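Side-chain contacts in mRNA export factor MEX67 (Candida albicans, PDB 1Q40), which probably carries messenger RNA out of the nucleus as an export receptor, working through an NTF2-like domain that pairs with a partner protein: residues E34-I37 and L38-N41; I100-S103 and F104-L107. One frame throughout, in Å; residues are numbered along the deposited sequence.

Contact 1 of 2, residues E34-I37 and L38-N41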
# COMPACT_ATOMS: atom_id res chain seq x y z
N GLU B 34 -3.82 11.44 -23.06
CA GLU B 34 -5.17 11.95 -22.80
C GLU B 34 -5.49 12.11 -21.31
O GLU B 34 -6.46 12.80 -20.95
CB GLU B 34 -6.21 11.05 -23.46
CG GLU B 34 -6.13 11.04 -24.98
CD GLU B 34 -7.42 10.59 -25.65
OE1 GLU B 34 -7.42 9.50 -26.28
OE2 GLU B 34 -8.44 11.32 -25.56
N LEU B 35 -4.69 11.48 -20.45
CA LEU B 35 -4.85 11.59 -19.00
C LEU B 35 -4.22 12.85 -18.41
O LEU B 35 -4.53 13.20 -17.28
CB LEU B 35 -4.22 10.37 -18.31
CG LEU B 35 -4.87 9.02 -18.62
CD1 LEU B 35 -3.93 7.87 -18.26
CD2 LEU B 35 -6.20 8.90 -17.88
N MSE B 36 -3.36 13.52 -19.16
CA MSE B 36 -2.51 14.58 -18.60
C MSE B 36 -3.24 15.84 -18.18
O MSE B 36 -2.69 16.63 -17.41
CB MSE B 36 -1.35 14.92 -19.55
CG MSE B 36 -0.46 13.72 -19.88
SE MSE B 36 -0.02 12.60 -18.29
CE MSE B 36 0.57 14.02 -17.11
N ILE B 37 -4.47 16.03 -18.65
CA ILE B 37 -5.33 17.10 -18.16
C ILE B 37 -5.63 16.97 -16.65
O ILE B 37 -5.82 17.98 -15.96
CB ILE B 37 -6.65 17.16 -19.00
CG1 ILE B 37 -7.43 18.46 -18.72
CG2 ILE B 37 -7.53 15.95 -18.73
CD1 ILE B 37 -6.78 19.73 -19.29
N LEU B 38 -5.64 15.75 -16.13
CA LEU B 38 -5.87 15.50 -14.70
C LEU B 38 -4.75 16.02 -13.80
O LEU B 38 -4.95 16.20 -12.61
CB LEU B 38 -6.05 14.00 -14.43
CG LEU B 38 -7.22 13.30 -15.09
CD1 LEU B 38 -7.09 11.80 -14.91
CD2 LEU B 38 -8.54 13.80 -14.51
N TYR B 39 -3.58 16.25 -14.36
CA TYR B 39 -2.42 16.61 -13.55
C TYR B 39 -2.07 18.08 -13.75
O TYR B 39 -2.22 18.61 -14.85
CB TYR B 39 -1.25 15.70 -13.90
CG TYR B 39 -1.53 14.23 -13.63
CD1 TYR B 39 -1.16 13.64 -12.41
CD2 TYR B 39 -2.18 13.44 -14.57
CE1 TYR B 39 -1.42 12.30 -12.16
CE2 TYR B 39 -2.45 12.10 -14.32
CZ TYR B 39 -2.06 11.53 -13.11
OH TYR B 39 -2.32 10.21 -12.86
N GLN B 40 -1.64 18.74 -12.68
CA GLN B 40 -1.23 20.14 -12.71
C GLN B 40 0.23 20.29 -12.26
O GLN B 40 0.91 19.28 -12.05
CB GLN B 40 -2.16 20.96 -11.83
CG GLN B 40 -3.63 20.84 -12.19
CD GLN B 40 -4.00 21.60 -13.45
OE1 GLN B 40 -3.53 21.27 -14.55
NE2 GLN B 40 -4.85 22.63 -13.31
N ASN B 41 0.69 21.53 -12.11
CA ASN B 41 2.10 21.81 -11.79
C ASN B 41 2.60 21.18 -10.49
O ASN B 41 3.73 20.69 -10.44
CB ASN B 41 2.36 23.32 -11.74
CG ASN B 41 2.40 23.95 -13.11
OD1 ASN B 41 2.63 23.28 -14.10
ND2 ASN B 41 2.18 25.27 -13.17
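M36 O is gripped twice: Y39 N donates to it at 3.2 Å, closing a 3-10 turn, and NE2 of Q97, from the start of helix 96-105, gives it a second bond. The turn lies in the connection between helix 14-29 and strand 44-49 of this NTF2-like domain. One residue earlier the same i to i+3 pattern recurs, with L38 N bonded to L35 O at 3.0 Å. L35 O has a second neighbour in the Y39 ring, whose CD2 comes edge-on to within 3.6 Å, the oxygen lying near the ring plane. M36, a selenomethionine, is bent at chi2 (-43°) and chi3 (-51°), which curls its chain back toward the tyrosine and makes a Met-aromatic contact. SE is 5.2 Å from the centroid of the Y39 ring, 47° off its normal, so the approach is oblique. The methyl is closer, CE reaching Y39 CD2 at 3.8 Å. Y39 itself is buried, and its hydroxyl is hydrogen-bonded to D202 OD2 and Y24 OH, tying the end of the ring to strand 198-208 and helix 14-29. L35 packs on Y24, L27 and W28 of helix 14-29, and L38 on V199 of strand 198-208; the two leucines also touch each other, L35 CD2 lying 4.2 Å from L38 CD1.

Contact 2 of 2, residues I100-S103 and F104-L107; sequences IYKS and FQQL
Y101 CG is trans to the backbone N (chi1 180°), while Q105 runs extended past CG (chi2 -178°); together these torsions lay the glutamine, one helical turn on, across one face of the tyrosine ring. Q105 CG makes a CH-pi contact 4.0 Å from the ring centroid of Y101, and the amide follows the ring, its plane only 23° from parallel, with CD 3.5 Å from Y101 CE2. On the buried side, I100 and F104 run side by side. I100 CG2 sits over the F104 ring, 3.8 Å from its centroid, in a second CH-pi contact. W28 and F45 meet the same phenylalanine in edge-to-face stacks. Main-chain bonds from F104 N to I100 O and from Q105 N to Y101 O carry the helical pattern, but Q106 N bonds to S103 O at 3.1 Å and only weakly to K102 O. The extended Q106 side chain gives K102 O a second donor, NE2 at 3.0 Å, while OE1 bonds to N76 ND2. The passage from i+4 to i+3 bonding is typical of the last turn of a helix, here helix 96-105 of an NTF2-like fold.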
# COMPACT_ATOMS: atom_id res chain seq x y z
N ILE B 100 5.64 13.78 -15.28
CA ILE B 100 4.72 12.67 -15.06
C ILE B 100 4.43 11.93 -16.36
O ILE B 100 4.44 10.71 -16.39
CB ILE B 100 3.41 13.18 -14.38
CG1 ILE B 100 3.71 13.64 -12.93
CG2 ILE B 100 2.33 12.09 -14.39
CD1 ILE B 100 2.55 14.35 -12.22
N TYR B 101 4.19 12.68 -17.44
CA TYR B 101 3.98 12.07 -18.75
C TYR B 101 5.20 11.24 -19.16
O TYR B 101 5.06 10.13 -19.65
CB TYR B 101 3.67 13.13 -19.81
CG TYR B 101 3.46 12.52 -21.18
CD1 TYR B 101 2.50 11.54 -21.38
CD2 TYR B 101 4.25 12.89 -22.26
CE1 TYR B 101 2.31 10.95 -22.63
CE2 TYR B 101 4.06 12.32 -23.52
CZ TYR B 101 3.09 11.36 -23.69
OH TYR B 101 2.90 10.79 -24.93
N LYS B 102 6.40 11.76 -18.93
CA LYS B 102 7.62 11.01 -19.23
C LYS B 102 7.72 9.70 -18.41
O LYS B 102 8.12 8.67 -18.94
CB LYS B 102 8.86 11.89 -19.03
CG LYS B 102 9.02 12.95 -20.11
CD LYS B 102 10.25 13.86 -19.91
CE LYS B 102 10.16 15.08 -20.82
NZ LYS B 102 11.35 15.99 -20.81
N SER B 103 7.30 9.72 -17.15
CA SER B 103 7.26 8.48 -16.36
C SER B 103 6.27 7.48 -16.95
O SER B 103 6.56 6.30 -17.02
CB SER B 103 6.88 8.75 -14.90
OG SER B 103 7.85 9.53 -14.26
N PHE B 104 5.11 7.98 -17.36
CA PHE B 104 4.06 7.14 -17.94
C PHE B 104 4.54 6.46 -19.23
O PHE B 104 4.17 5.32 -19.50
CB PHE B 104 2.79 7.95 -18.24
CG PHE B 104 2.00 8.39 -17.01
CD1 PHE B 104 2.33 7.99 -15.71
CD2 PHE B 104 0.90 9.23 -17.17
CE1 PHE B 104 1.57 8.43 -14.61
CE2 PHE B 104 0.14 9.66 -16.08
CZ PHE B 104 0.48 9.26 -14.79
N GLN B 105 5.35 7.16 -20.03
CA GLN B 105 5.88 6.60 -21.28
C GLN B 105 6.86 5.46 -21.06
O GLN B 105 7.08 4.66 -21.97
CB GLN B 105 6.60 7.68 -22.10
CG GLN B 105 5.71 8.77 -22.64
CD GLN B 105 6.50 9.77 -23.48
OE1 GLN B 105 7.35 10.50 -22.96
NE2 GLN B 105 6.22 9.80 -24.79
N GLN B 106 7.46 5.39 -19.87
CA GLN B 106 8.45 4.37 -19.53
C GLN B 106 7.88 3.14 -18.82
O GLN B 106 8.62 2.25 -18.42
CB GLN B 106 9.55 4.98 -18.67
CG GLN B 106 10.34 6.09 -19.35
CD GLN B 106 11.28 6.79 -18.40
OE1 GLN B 106 12.25 6.19 -17.94
NE2 GLN B 106 10.97 8.03 -18.07
N LEU B 107 6.57 3.10 -18.65
CA LEU B 107 5.90 1.94 -18.09
C LEU B 107 5.35 1.08 -19.25
O LEU B 107 4.80 1.62 -20.22
CB LEU B 107 4.78 2.37 -17.14
CG LEU B 107 5.27 3.03 -15.83
CD1 LEU B 107 4.14 3.74 -15.11
CD2 LEU B 107 5.91 2.02 -14.92

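Contacts 1 and 2, with centres about 12 Å apart, meet along the buried side of helix 96-105. Selenium is the nearest part of M36 to the phenylalanine, SE standing 3.7 Å from F104 CD2, while its methyl CE is 3.8 Å from I100 CG2. Y39 reaches across at two points: its OH is 3.5 Å from F104 CZ, and its CD1 lies 3.8 Å from I100 CD1. The 3-10 turn of 34-37 thus packs on the same I100-F104 ridge that contact 2 builds, and W28 and Y24 of helix 14-29 border both. Neither contact touches the other protein chain of the assembly; each is partly buried, and they join through their inner side chains.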